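Long-range contacts in putative yopH targeting protein (Yersinia pestis, PDB 4GF3), which binds the effector YopH as its dedicated type III secretion chaperone and probably keeps it ready for targeting and export: residues Arg2-Leu7 against Ile97-Gly102; Glu24-Gly28 against His39-Ile43; Ala50-Ala54 against Leu112-Ala116; Ser76-Arg80 against Leu90-Gln94. All coordinates share one frame. Residue numbers count along the deposited sequence, not the author numbering.

Contact 1: Arg2-Leu7 against Ile97-Gly102; sequences RTYSSL and INDTSG
The capped N-terminus of helix 4-15 meets here the turn that links strand 88-96 to helix 102-118. Thr3 is the N-cap of the first helix: Ser6 N donates to Thr3 OG1 (3.0 Å) and Thr3 N to Ser6 OG (2.9 Å), the reciprocal pair of a capping box, with both chi1 angles in p; Leu7 N to Thr3 O (2.8 Å) closes the first helical turn. Across the contact, Ile97 to Asp99 keep helical phi/psi without regular bonds, Thr100 and Ser101 are extended, and Ser101 is the N-cap of helix 102-118, its OG accepting from Gln104 N. In this alpha/beta fold of the CesT chaperone family the contact thus joins the starts of two helices. CA atoms pair as Arg2-Asn98 (5.4 Å), Tyr4-Ile97 (6.2 Å) and Leu7-Gly102 (6.4 Å). Leu7 (chi1 t, chi2 p) puts CD2 3.4 Å from Thr100 CG2 and CD1 3.9 Å from Gly102 N. Ile97 CG2 lies 3.7 Å from Tyr4 N, and its CD1 is 4.4 Å from Tyr4 CD1. Arg2 (chi1 t, chi2 t) lays its chain along the turn, CD 3.4 Å from Ile97 O; a water accepts weakly from Arg2 NH1 (2.6 Å) and donates to Asn98 O (2.7 Å). Glu10 forms a salt bridge with Arg2 NE and also accepts from Gly102 N, tying both segments to one carboxylate.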
loop_
_atom_site.group_PDB
_atom_site.type_symbol
_atom_site.label_atom_id
_atom_site.label_comp_id
_atom_site.label_asym_id
_atom_site.label_seq_id
_atom_site.Cartn_x
_atom_site.Cartn_y
_atom_site.Cartn_z
ATOM N N ARG A 2 -16.234 -11.530 -3.618
ATOM C CA ARG A 2 -15.564 -10.293 -4.090
ATOM C C ARG A 2 -14.536 -10.699 -5.126
ATOM O O ARG A 2 -13.934 -11.738 -4.981
ATOM C CB ARG A 2 -14.837 -9.616 -2.931
ATOM C CG ARG A 2 -14.341 -8.245 -3.285
ATOM C CD ARG A 2 -13.772 -7.555 -2.070
ATOM N NE ARG A 2 -14.764 -6.817 -1.275
ATOM C CZ ARG A 2 -14.959 -7.003 0.034
ATOM N NH1 ARG A 2 -14.200 -7.921 0.682
ATOM N NH2 ARG A 2 -15.868 -6.263 0.717
ATOM N N THR A 3 -14.283 -9.869 -6.130
ATOM C CA THR A 3 -13.083 -10.058 -6.960
ATOM C C THR A 3 -12.053 -8.959 -6.711
ATOM O O THR A 3 -12.357 -7.923 -6.137
ATOM C CB THR A 3 -13.464 -10.041 -8.418
ATOM O OG1 THR A 3 -13.929 -8.738 -8.697
ATOM C CG2 THR A 3 -14.542 -11.034 -8.673
ATOM N N TYR A 4 -10.812 -9.187 -7.128
ATOM C CA TYR A 4 -9.790 -8.154 -7.074
ATOM C C TYR A 4 -10.276 -6.827 -7.675
ATOM O O TYR A 4 -10.112 -5.769 -7.053
ATOM C CB TYR A 4 -8.504 -8.598 -7.814
ATOM C CG TYR A 4 -7.404 -7.574 -7.741
ATOM C CD1 TYR A 4 -6.703 -7.332 -6.546
ATOM C CD2 TYR A 4 -7.050 -6.834 -8.850
ATOM C CE1 TYR A 4 -5.698 -6.393 -6.472
ATOM C CE2 TYR A 4 -6.013 -5.909 -8.799
ATOM C CZ TYR A 4 -5.351 -5.679 -7.612
ATOM O OH TYR A 4 -4.335 -4.737 -7.591
ATOM N N SER A 5 -10.831 -6.875 -8.878
ATOM C CA SER A 5 -11.288 -5.681 -9.543
ATOM C C SER A 5 -12.473 -5.018 -8.820
ATOM O O SER A 5 -12.524 -3.806 -8.739
ATOM C CB SER A 5 -11.635 -5.987 -10.991
ATOM O OG SER A 5 -10.435 -6.340 -11.664
ATOM N N SER A 6 -13.365 -5.797 -8.202
ATOM C CA SER A 6 -14.485 -5.175 -7.507
ATOM C C SER A 6 -13.962 -4.566 -6.217
ATOM O O SER A 6 -14.448 -3.535 -5.789
ATOM C CB SER A 6 -15.624 -6.175 -7.269
ATOM O OG SER A 6 -15.245 -7.093 -6.265
ATOM N N LEU A 7 -12.935 -5.178 -5.636
ATOM C CA LEU A 7 -12.328 -4.639 -4.428
ATOM C C LEU A 7 -11.702 -3.281 -4.754
ATOM O O LEU A 7 -11.857 -2.332 -3.992
ATOM C CB LEU A 7 -11.255 -5.571 -3.834
ATOM C CG LEU A 7 -10.484 -4.984 -2.661
ATOM C CD1 LEU A 7 -11.377 -4.495 -1.540
ATOM C CD2 LEU A 7 -9.460 -6.004 -2.157
ATOM N N ILE A 97 -8.149 -11.024 -0.411
ATOM C CA ILE A 97 -9.043 -10.260 -1.311
ATOM C C ILE A 97 -10.480 -10.349 -0.837
ATOM O O ILE A 97 -11.213 -9.352 -0.801
ATOM C CB ILE A 97 -8.927 -10.768 -2.761
ATOM C CG1 ILE A 97 -7.554 -10.380 -3.348
ATOM C CG2 ILE A 97 -10.046 -10.201 -3.671
ATOM C CD1 ILE A 97 -7.156 -11.189 -4.544
ATOM N N ASN A 98 -10.924 -11.549 -0.530
ATOM C CA ASN A 98 -12.291 -11.691 -0.087
ATOM C C ASN A 98 -12.560 -11.170 1.356
ATOM O O ASN A 98 -13.686 -10.809 1.668
ATOM C CB ASN A 98 -12.757 -13.140 -0.225
ATOM C CG ASN A 98 -14.262 -13.292 0.024
ATOM O OD1 ASN A 98 -14.707 -13.560 1.165
ATOM N ND2 ASN A 98 -15.058 -13.093 -1.023
ATOM N N ASP A 99 -11.581 -11.138 2.225
ATOM C CA ASP A 99 -11.848 -10.798 3.621
ATOM C C ASP A 99 -11.727 -9.254 3.836
ATOM O O ASP A 99 -12.030 -8.770 4.930
ATOM C CB ASP A 99 -10.849 -11.451 4.595
ATOM C CG ASP A 99 -10.925 -12.996 4.626
ATOM O OD1 ASP A 99 -11.977 -13.557 4.168
ATOM O OD2 ASP A 99 -9.847 -13.562 5.061
ATOM N N THR A 100 -11.196 -8.502 2.848
ATOM C CA THR A 100 -10.819 -7.107 3.133
ATOM C C THR A 100 -11.977 -6.244 2.627
ATOM O O THR A 100 -12.891 -6.767 2.120
ATOM C CB THR A 100 -9.373 -6.793 2.590
ATOM O OG1 THR A 100 -8.901 -5.500 3.078
ATOM C CG2 THR A 100 -9.353 -6.734 1.125
ATOM N N SER A 101 -12.020 -4.943 2.889
ATOM C CA SER A 101 -13.033 -4.034 2.324
ATOM C C SER A 101 -12.295 -2.788 1.805
ATOM O O SER A 101 -11.096 -2.555 2.124
ATOM C CB SER A 101 -14.039 -3.581 3.445
ATOM O OG SER A 101 -13.201 -3.004 4.464
ATOM N N GLY A 102 -13.004 -2.002 1.008
ATOM C CA GLY A 102 -12.571 -0.654 0.635
ATOM C C GLY A 102 -12.120 0.143 1.851
ATOM O O GLY A 102 -11.063 0.765 1.863
HETATM O O HOH W 1 -15.821 -9.252 2.162
#

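Contact 2: Glu24-Gly28 against His39-Ile43; sequences ELGHG and HLAPI
Segment 24-28 turns from loop into strand at Gly28 and runs antiparallel to strand 36-42, the end-to-end directions of 25-28 and 39-42 lying 145° apart. Gly28 and Leu40 form a hydrogen-bonded pair, CA-CA 5.0 Å: Gly28 N donates to Leu40 O (2.8 Å, 169°) and Leu40 N to Gly28 O (2.9 Å, 173°). His27 CA approaches Leu40 O at 3.3 Å, a CA-H...O contact. Just before it, Gly26 has phi/psi 86/14, and a CB there would clash with Pro42 CG. This is where strand 28-32, an outermost strand within this chain, joins the antiparallel sheet of the CesT-type chaperone. Water bridges widen the join: one donates to Leu25 O (2.9 Å) and Pro42 O (3.1 Å), another connects Gly28 O (3.0 Å) with His39 ND1 (2.8 Å). Among the side chains, His27 (chi1 m) sets CD2 3.5 Å from Ala41 CB, and Pro42 CD sits 3.5 Å from Gly26 O. His27, His39 and Ala41 pack on apolar side chains of the YopH chain, and His39 NE2 hydrogen-bonds an acidic side chain of it.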
loop_
_atom_site.group_PDB
_atom_site.type_symbol
_atom_site.label_atom_id
_atom_site.label_comp_id
_atom_site.label_asym_id
_atom_site.label_seq_id
_atom_site.Cartn_x
_atom_site.Cartn_y
_atom_site.Cartn_z
ATOM N N GLU A 24 -1.872 -4.805 -16.924
ATOM C CA GLU A 24 -2.174 -6.181 -17.340
ATOM C C GLU A 24 -2.208 -7.206 -16.203
ATOM O O GLU A 24 -2.922 -8.208 -16.288
ATOM C CB GLU A 24 -1.112 -6.676 -18.347
ATOM C CG GLU A 24 -1.194 -5.998 -19.687
ATOM C CD GLU A 24 -0.430 -4.691 -19.750
ATOM O OE1 GLU A 24 0.246 -4.411 -18.745
ATOM O OE2 GLU A 24 -0.485 -3.986 -20.809
ATOM N N LEU A 25 -1.378 -6.990 -15.192
ATOM C CA LEU A 25 -1.210 -7.923 -14.125
ATOM C C LEU A 25 -1.904 -7.424 -12.904
ATOM O O LEU A 25 -1.701 -7.925 -11.802
ATOM C CB LEU A 25 0.258 -8.115 -13.870
ATOM C CG LEU A 25 1.148 -8.677 -14.997
ATOM C CD1 LEU A 25 2.523 -8.932 -14.400
ATOM C CD2 LEU A 25 0.631 -9.931 -15.643
ATOM N N GLY A 26 -2.665 -6.370 -13.060
ATOM C CA GLY A 26 -3.476 -5.865 -11.953
ATOM C C GLY A 26 -2.768 -4.911 -11.025
ATOM O O GLY A 26 -3.273 -4.620 -9.961
ATOM N N HIS A 27 -1.611 -4.407 -11.470
ATOM C CA HIS A 27 -0.824 -3.469 -10.683
ATOM C C HIS A 27 -1.451 -2.097 -10.854
ATOM O O HIS A 27 -1.674 -1.634 -11.984
ATOM C CB HIS A 27 0.629 -3.396 -11.102
ATOM C CG HIS A 27 1.325 -4.712 -11.099
ATOM N ND1 HIS A 27 2.578 -4.896 -11.657
ATOM C CD2 HIS A 27 0.924 -5.934 -10.653
ATOM C CE1 HIS A 27 2.928 -6.164 -11.526
ATOM N NE2 HIS A 27 1.954 -6.809 -10.893
ATOM N N GLY A 28 -1.753 -1.503 -9.733
ATOM C CA GLY A 28 -2.385 -0.170 -9.667
ATOM C C GLY A 28 -1.608 0.702 -8.680
ATOM O O GLY A 28 -0.760 0.207 -7.919
ATOM N N HIS A 39 1.346 1.302 -3.965
ATOM C CA HIS A 39 1.099 0.329 -5.040
ATOM C C HIS A 39 0.202 -0.790 -4.554
ATOM O O HIS A 39 0.272 -1.236 -3.395
ATOM C CB HIS A 39 2.427 -0.282 -5.470
ATOM C CG HIS A 39 3.377 0.708 -6.036
ATOM N ND1 HIS A 39 3.292 1.154 -7.336
ATOM C CD2 HIS A 39 4.412 1.382 -5.469
ATOM C CE1 HIS A 39 4.249 2.031 -7.549
ATOM N NE2 HIS A 39 4.918 2.197 -6.422
ATOM N N LEU A 40 -0.665 -1.240 -5.445
ATOM C CA LEU A 40 -1.609 -2.329 -5.205
ATOM C C LEU A 40 -1.422 -3.412 -6.273
ATOM O O LEU A 40 -1.368 -3.105 -7.418
ATOM C CB LEU A 40 -3.033 -1.860 -5.325
ATOM C CG LEU A 40 -3.285 -0.667 -4.467
ATOM C CD1 LEU A 40 -4.271 0.277 -5.161
ATOM C CD2 LEU A 40 -3.661 -1.236 -3.135
ATOM N N ALA A 41 -1.374 -4.674 -5.872
ATOM C CA ALA A 41 -1.277 -5.781 -6.823
ATOM C C ALA A 41 -1.791 -7.093 -6.235
ATOM O O ALA A 41 -1.617 -7.334 -5.052
ATOM C CB ALA A 41 0.154 -5.964 -7.227
ATOM N N PRO A 42 -2.368 -7.941 -7.071
ATOM C CA PRO A 42 -2.638 -9.327 -6.653
ATOM C C PRO A 42 -1.270 -10.064 -6.568
ATOM O O PRO A 42 -0.341 -9.756 -7.340
ATOM C CB PRO A 42 -3.533 -9.875 -7.742
ATOM C CG PRO A 42 -3.552 -8.892 -8.836
ATOM C CD PRO A 42 -2.703 -7.711 -8.482
ATOM N N ILE A 43 -1.105 -10.919 -5.579
ATOM C CA ILE A 43 0.133 -11.670 -5.459
ATOM C C ILE A 43 0.018 -13.154 -5.620
ATOM O O ILE A 43 1.017 -13.821 -5.924
ATOM C CB ILE A 43 0.861 -11.343 -4.194
ATOM C CG1 ILE A 43 0.050 -11.694 -2.936
ATOM C CG2 ILE A 43 1.262 -9.904 -4.206
ATOM C CD1 ILE A 43 1.037 -11.948 -1.864
HETATM O O HOH W 2 -0.062 -9.807 -10.385
HETATM O O HOH W 3 1.926 -9.419 -8.745
HETATM O O HOH W 4 1.935 -0.470 -9.143
#

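Contact 3: Ala50-Ala54 against Leu112-Ala116; sequences AFMRA and LVDKA
Strand 50-54 and helix 112-116 run nearly parallel, their axes 9.1 Å apart at closest approach with a signed crossing angle of -15°. CA atoms are nearest at Met52-Leu112 (7.2 Å) and Ala54-Ala116 (5.4 Å), so the helix draws closer towards the C-terminal end. No hydrogen bond crosses the interface. Apolar packing makes the join. Alternation along the strand directs the CA-to-CB bonds of Ala50, Met52 and Ala54 toward the helix, where Leu112 and Ala116 point back. Leu112 (chi1 m, chi2 t) places CD1 4.1 Å from Ala50 CB; Ala54 CB meets Ala116 CB at 3.8 Å. Met52 (p, t, m) spans both helix residues, with SD 4.0 Å from Leu112 CB and CE 3.6 Å from Ala116 CB. The intervening Phe51 and Arg53 point away, and both pack on side chains of the YopH chain, as does Val113 of the helix. One sheet face is backed by helix 102-118, the helix-on-antiparallel-sheet packing of the CesT chaperone fold.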
loop_
_atom_site.group_PDB
_atom_site.type_symbol
_atom_site.label_atom_id
_atom_site.label_comp_id
_atom_site.label_asym_id
_atom_site.label_seq_id
_atom_site.Cartn_x
_atom_site.Cartn_y
_atom_site.Cartn_z
ATOM N N ALA A 50 -0.494 -4.151 -0.683
ATOM C CA ALA A 50 -0.394 -2.726 -0.784
ATOM C C ALA A 50 0.957 -2.353 -0.202
ATOM O O ALA A 50 1.392 -2.867 0.860
ATOM C CB ALA A 50 -1.507 -2.059 -0.016
ATOM N N PHE A 51 1.696 -1.560 -0.936
ATOM C CA PHE A 51 3.097 -1.280 -0.523
ATOM C C PHE A 51 3.626 0.028 -1.058
ATOM O O PHE A 51 3.139 0.538 -2.097
ATOM C CB PHE A 51 4.050 -2.458 -0.884
ATOM C CG PHE A 51 4.296 -2.637 -2.342
ATOM C CD1 PHE A 51 5.408 -2.028 -2.967
ATOM C CD2 PHE A 51 3.436 -3.397 -3.111
ATOM C CE1 PHE A 51 5.635 -2.191 -4.305
ATOM C CE2 PHE A 51 3.701 -3.601 -4.449
ATOM C CZ PHE A 51 4.801 -3.002 -5.044
ATOM N N MET A 52 4.640 0.556 -0.372
ATOM C CA MET A 52 5.276 1.818 -0.751
ATOM C C MET A 52 6.765 1.811 -0.376
ATOM O O MET A 52 7.191 1.182 0.639
ATOM C CB MET A 52 4.545 3.009 -0.129
ATOM C CG MET A 52 4.618 3.156 1.359
ATOM S SD MET A 52 3.909 4.721 1.858
ATOM C CE MET A 52 5.174 5.906 1.417
ATOM N N ARG A 53 7.552 2.507 -1.182
ATOM C CA ARG A 53 8.926 2.820 -0.818
ATOM C C ARG A 53 8.897 4.112 -0.014
ATOM O O ARG A 53 8.339 5.140 -0.434
ATOM C CB ARG A 53 9.838 2.945 -2.045
ATOM C CG ARG A 53 11.352 3.176 -1.756
ATOM C CD ARG A 53 12.180 2.844 -3.005
ATOM N NE ARG A 53 13.642 3.070 -2.909
ATOM C CZ ARG A 53 14.252 4.214 -3.212
ATOM N NH1 ARG A 53 13.535 5.277 -3.569
ATOM N NH2 ARG A 53 15.589 4.325 -3.126
ATOM N N ALA A 54 9.512 4.059 1.151
ATOM C CA ALA A 54 9.686 5.230 1.963
ATOM C C ALA A 54 11.180 5.687 1.956
ATOM O O ALA A 54 11.957 5.341 1.020
ATOM C CB ALA A 54 9.156 4.933 3.360
ATOM N N LEU A 112 0.190 3.158 5.994
ATOM C CA LEU A 112 1.437 3.099 5.219
ATOM C C LEU A 112 2.072 4.474 5.198
ATOM O O LEU A 112 3.263 4.648 5.540
ATOM C CB LEU A 112 1.145 2.626 3.777
ATOM C CG LEU A 112 0.882 1.154 3.552
ATOM C CD1 LEU A 112 0.409 0.789 2.149
ATOM C CD2 LEU A 112 2.092 0.297 3.903
ATOM N N VAL A 113 1.250 5.473 4.814
ATOM C CA VAL A 113 1.698 6.861 4.737
ATOM C C VAL A 113 2.164 7.350 6.095
ATOM O O VAL A 113 3.208 7.998 6.214
ATOM C CB VAL A 113 0.582 7.771 4.125
ATOM C CG1 VAL A 113 0.900 9.241 4.335
ATOM C CG2 VAL A 113 0.441 7.428 2.635
ATOM N N ASP A 114 1.412 7.038 7.138
ATOM C CA ASP A 114 1.811 7.479 8.484
ATOM C C ASP A 114 3.155 6.869 8.944
ATOM O O ASP A 114 3.954 7.528 9.608
ATOM C CB ASP A 114 0.714 7.122 9.515
ATOM C CG ASP A 114 -0.493 8.095 9.506
ATOM O OD1 ASP A 114 -0.377 9.274 9.124
ATOM O OD2 ASP A 114 -1.576 7.660 9.947
ATOM N N LYS A 115 3.384 5.616 8.602
ATOM C CA LYS A 115 4.629 4.890 8.944
ATOM C C LYS A 115 5.797 5.525 8.236
ATOM O O LYS A 115 6.816 5.791 8.879
ATOM C CB LYS A 115 4.542 3.411 8.594
ATOM C CG LYS A 115 5.639 2.489 9.187
ATOM C CD LYS A 115 5.786 2.539 10.704
ATOM C CE LYS A 115 6.784 1.521 11.221
ATOM N NZ LYS A 115 6.865 1.454 12.712
ATOM N N ALA A 116 5.598 5.845 6.957
ATOM C CA ALA A 116 6.592 6.529 6.174
ATOM C C ALA A 116 7.023 7.874 6.792
ATOM O O ALA A 116 8.204 8.147 6.970
ATOM C CB ALA A 116 6.073 6.678 4.776
#

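Contact 4: Ser76-Arg80 against Leu90-Gln94; sequences SGVIR and LLWSQ
Segment 76-80 approaches strand 88-96 antiparallel, the directions of 77-80 and 90-93 differing by 153°. The regular pairing is at Arg80 and Trp92, a hydrogen-bonded pair (CA-CA 5.2 Å): Arg80 N donates to Trp92 O (2.7 Å, 176°) and Trp92 N to Arg80 O (2.8 Å, 148°). Upstream, direct backbone pairing gives way to a side chain and two waters. Ser93 OG (chi1 t) donates to Val78 O (2.9 Å), which also accepts from a water (2.9 Å) that in turn accepts a hydrogen bond from Gln94 N (3.0 Å). A second water accepts from Gly77 N (2.9 Å) and donates to Gln94 O (2.6 Å). Gly77 has positive phi (61/33), which favours glycine. On the other edge of strand 88-96, Ser93 and Leu91 bond through their backbones to Ala50 and Met52. Arg80 CB (chi1 m) sits over the six-membered ring of Trp92 (chi1 p), a CH-pi contact 3.6 Å from the centroid and 21° off the normal; the guanidinium leads away, NH2 donating to Leu71 O. Ile79 CD1 is 4.1 Å from Ser93 CB and its side chain also touches Leu112 of helix 102-118. Here strand 80-83, outermost within this chain, enters the antiparallel sheet of the CesT fold. Gly77 N, Val78 O and Gln94 N and O find partners in Ser93 OG or the waters, so the polar link continues past the last direct backbone pair.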
loop_
_atom_site.group_PDB
_atom_site.type_symbol
_atom_site.label_atom_id
_atom_site.label_comp_id
_atom_site.label_asym_id
_atom_site.label_seq_id
_atom_site.Cartn_x
_atom_site.Cartn_y
_atom_site.Cartn_z
ATOM N N SER A 76 -5.758 -8.219 10.739
ATOM C CA SER A 76 -5.403 -8.070 9.319
ATOM C C SER A 76 -4.972 -6.631 9.019
ATOM O O SER A 76 -5.086 -5.708 9.877
ATOM C CB SER A 76 -6.583 -8.468 8.409
ATOM O OG SER A 76 -7.690 -7.750 8.874
ATOM N N GLY A 77 -4.439 -6.450 7.808
ATOM C CA GLY A 77 -3.914 -5.132 7.408
ATOM C C GLY A 77 -2.742 -4.567 8.246
ATOM O O GLY A 77 -2.621 -3.358 8.418
ATOM N N VAL A 78 -1.886 -5.442 8.758
ATOM C CA VAL A 78 -0.750 -5.112 9.603
ATOM C C VAL A 78 0.355 -4.606 8.662
ATOM O O VAL A 78 0.555 -5.117 7.553
ATOM C CB VAL A 78 -0.239 -6.328 10.372
ATOM C CG1 VAL A 78 1.060 -5.975 11.123
ATOM C CG2 VAL A 78 -1.335 -6.787 11.327
ATOM N N ILE A 79 0.963 -3.509 9.060
ATOM C CA ILE A 79 2.014 -2.936 8.234
ATOM C C ILE A 79 3.357 -3.569 8.599
ATOM O O ILE A 79 3.777 -3.512 9.773
ATOM C CB ILE A 79 2.148 -1.417 8.462
ATOM C CG1 ILE A 79 0.843 -0.648 8.165
ATOM C CG2 ILE A 79 3.285 -0.878 7.619
ATOM C CD1 ILE A 79 0.173 -1.007 6.845
ATOM N N ARG A 80 4.027 -4.158 7.627
ATOM C CA ARG A 80 5.316 -4.746 7.815
ATOM C C ARG A 80 6.358 -3.917 7.063
ATOM O O ARG A 80 6.030 -3.212 6.086
ATOM C CB ARG A 80 5.339 -6.160 7.280
ATOM C CG ARG A 80 4.197 -7.037 7.832
ATOM C CD ARG A 80 4.340 -7.249 9.331
ATOM N NE ARG A 80 3.456 -8.296 9.844
ATOM C CZ ARG A 80 3.364 -8.575 11.130
ATOM N NH1 ARG A 80 4.068 -7.843 12.037
ATOM N NH2 ARG A 80 2.558 -9.548 11.550
ATOM N N LEU A 90 10.799 -0.333 2.814
ATOM C CA LEU A 90 9.714 -0.768 1.949
ATOM C C LEU A 90 8.612 -1.260 2.886
ATOM O O LEU A 90 8.766 -2.296 3.558
ATOM C CB LEU A 90 10.188 -1.900 1.048
ATOM C CG LEU A 90 9.333 -2.209 -0.206
ATOM C CD1 LEU A 90 10.136 -3.093 -1.139
ATOM C CD2 LEU A 90 7.989 -2.850 0.115
ATOM N N LEU A 91 7.497 -0.531 2.891
ATOM C CA LEU A 91 6.402 -0.709 3.848
ATOM C C LEU A 91 5.280 -1.430 3.123
ATOM O O LEU A 91 4.960 -1.115 1.936
ATOM C CB LEU A 91 5.939 0.636 4.359
ATOM C CG LEU A 91 6.992 1.590 4.922
ATOM C CD1 LEU A 91 6.303 2.862 5.379
ATOM C CD2 LEU A 91 7.769 0.892 6.010
ATOM N N TRP A 92 4.683 -2.438 3.759
ATOM C CA TRP A 92 3.810 -3.285 3.020
ATOM C C TRP A 92 2.771 -3.974 3.925
ATOM O O TRP A 92 2.916 -4.129 5.161
ATOM C CB TRP A 92 4.557 -4.341 2.175
ATOM C CG TRP A 92 5.367 -5.330 2.996
ATOM C CD1 TRP A 92 6.701 -5.221 3.312
ATOM C CD2 TRP A 92 4.945 -6.618 3.507
ATOM N NE1 TRP A 92 7.138 -6.358 3.933
ATOM C CE2 TRP A 92 6.071 -7.189 4.160
ATOM C CE3 TRP A 92 3.698 -7.310 3.554
ATOM C CZ2 TRP A 92 6.009 -8.440 4.790
ATOM C CZ3 TRP A 92 3.631 -8.518 4.208
ATOM C CH2 TRP A 92 4.788 -9.082 4.795
ATOM N N SER A 93 1.658 -4.286 3.305
ATOM C CA SER A 93 0.628 -5.100 3.985
ATOM C C SER A 93 0.092 -6.117 2.983
ATOM O O SER A 93 -0.046 -5.836 1.762
ATOM C CB SER A 93 -0.548 -4.269 4.555
ATOM O OG SER A 93 -1.377 -5.091 5.370
ATOM N N GLN A 94 -0.200 -7.308 3.498
ATOM C CA GLN A 94 -0.668 -8.430 2.700
ATOM C C GLN A 94 -2.035 -8.870 3.214
ATOM O O GLN A 94 -2.180 -9.097 4.384
ATOM C CB GLN A 94 0.367 -9.585 2.741
ATOM C CG GLN A 94 -0.001 -10.772 1.843
ATOM C CD GLN A 94 1.204 -11.722 1.611
ATOM O OE1 GLN A 94 2.390 -11.309 1.601
ATOM N NE2 GLN A 94 0.891 -12.970 1.375
HETATM O O HOH W 5 -3.949 -8.886 6.336
HETATM O O HOH W 6 0.436 -7.738 6.437
#

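Contact 3 is the buried one, purely apolar between strand 47-56 and helix 102-118; the other three are partly buried. Contacts 2 and 4 are polar and alike, each a single hydrogen-bonded antiparallel pair where an outermost strand of the same sheet begins, with waters bridging the adjoining loop. Strand 47-56 lies between their inner strands: Phe51 O accepts from His39 N (2.7 Å), and Ala50 O from Ser93 N (2.8 Å). Contact 1 is mixed, apolar packing plus a weak water bridge, and joins helix starts rather than strands, yet touches contact 2 through Tyr4 OH, 2.6 Å from Gly26 O. Helix 102-118 begins in contact 1 and packs in contact 3. YopH reaches contacts 2, 3 and 4.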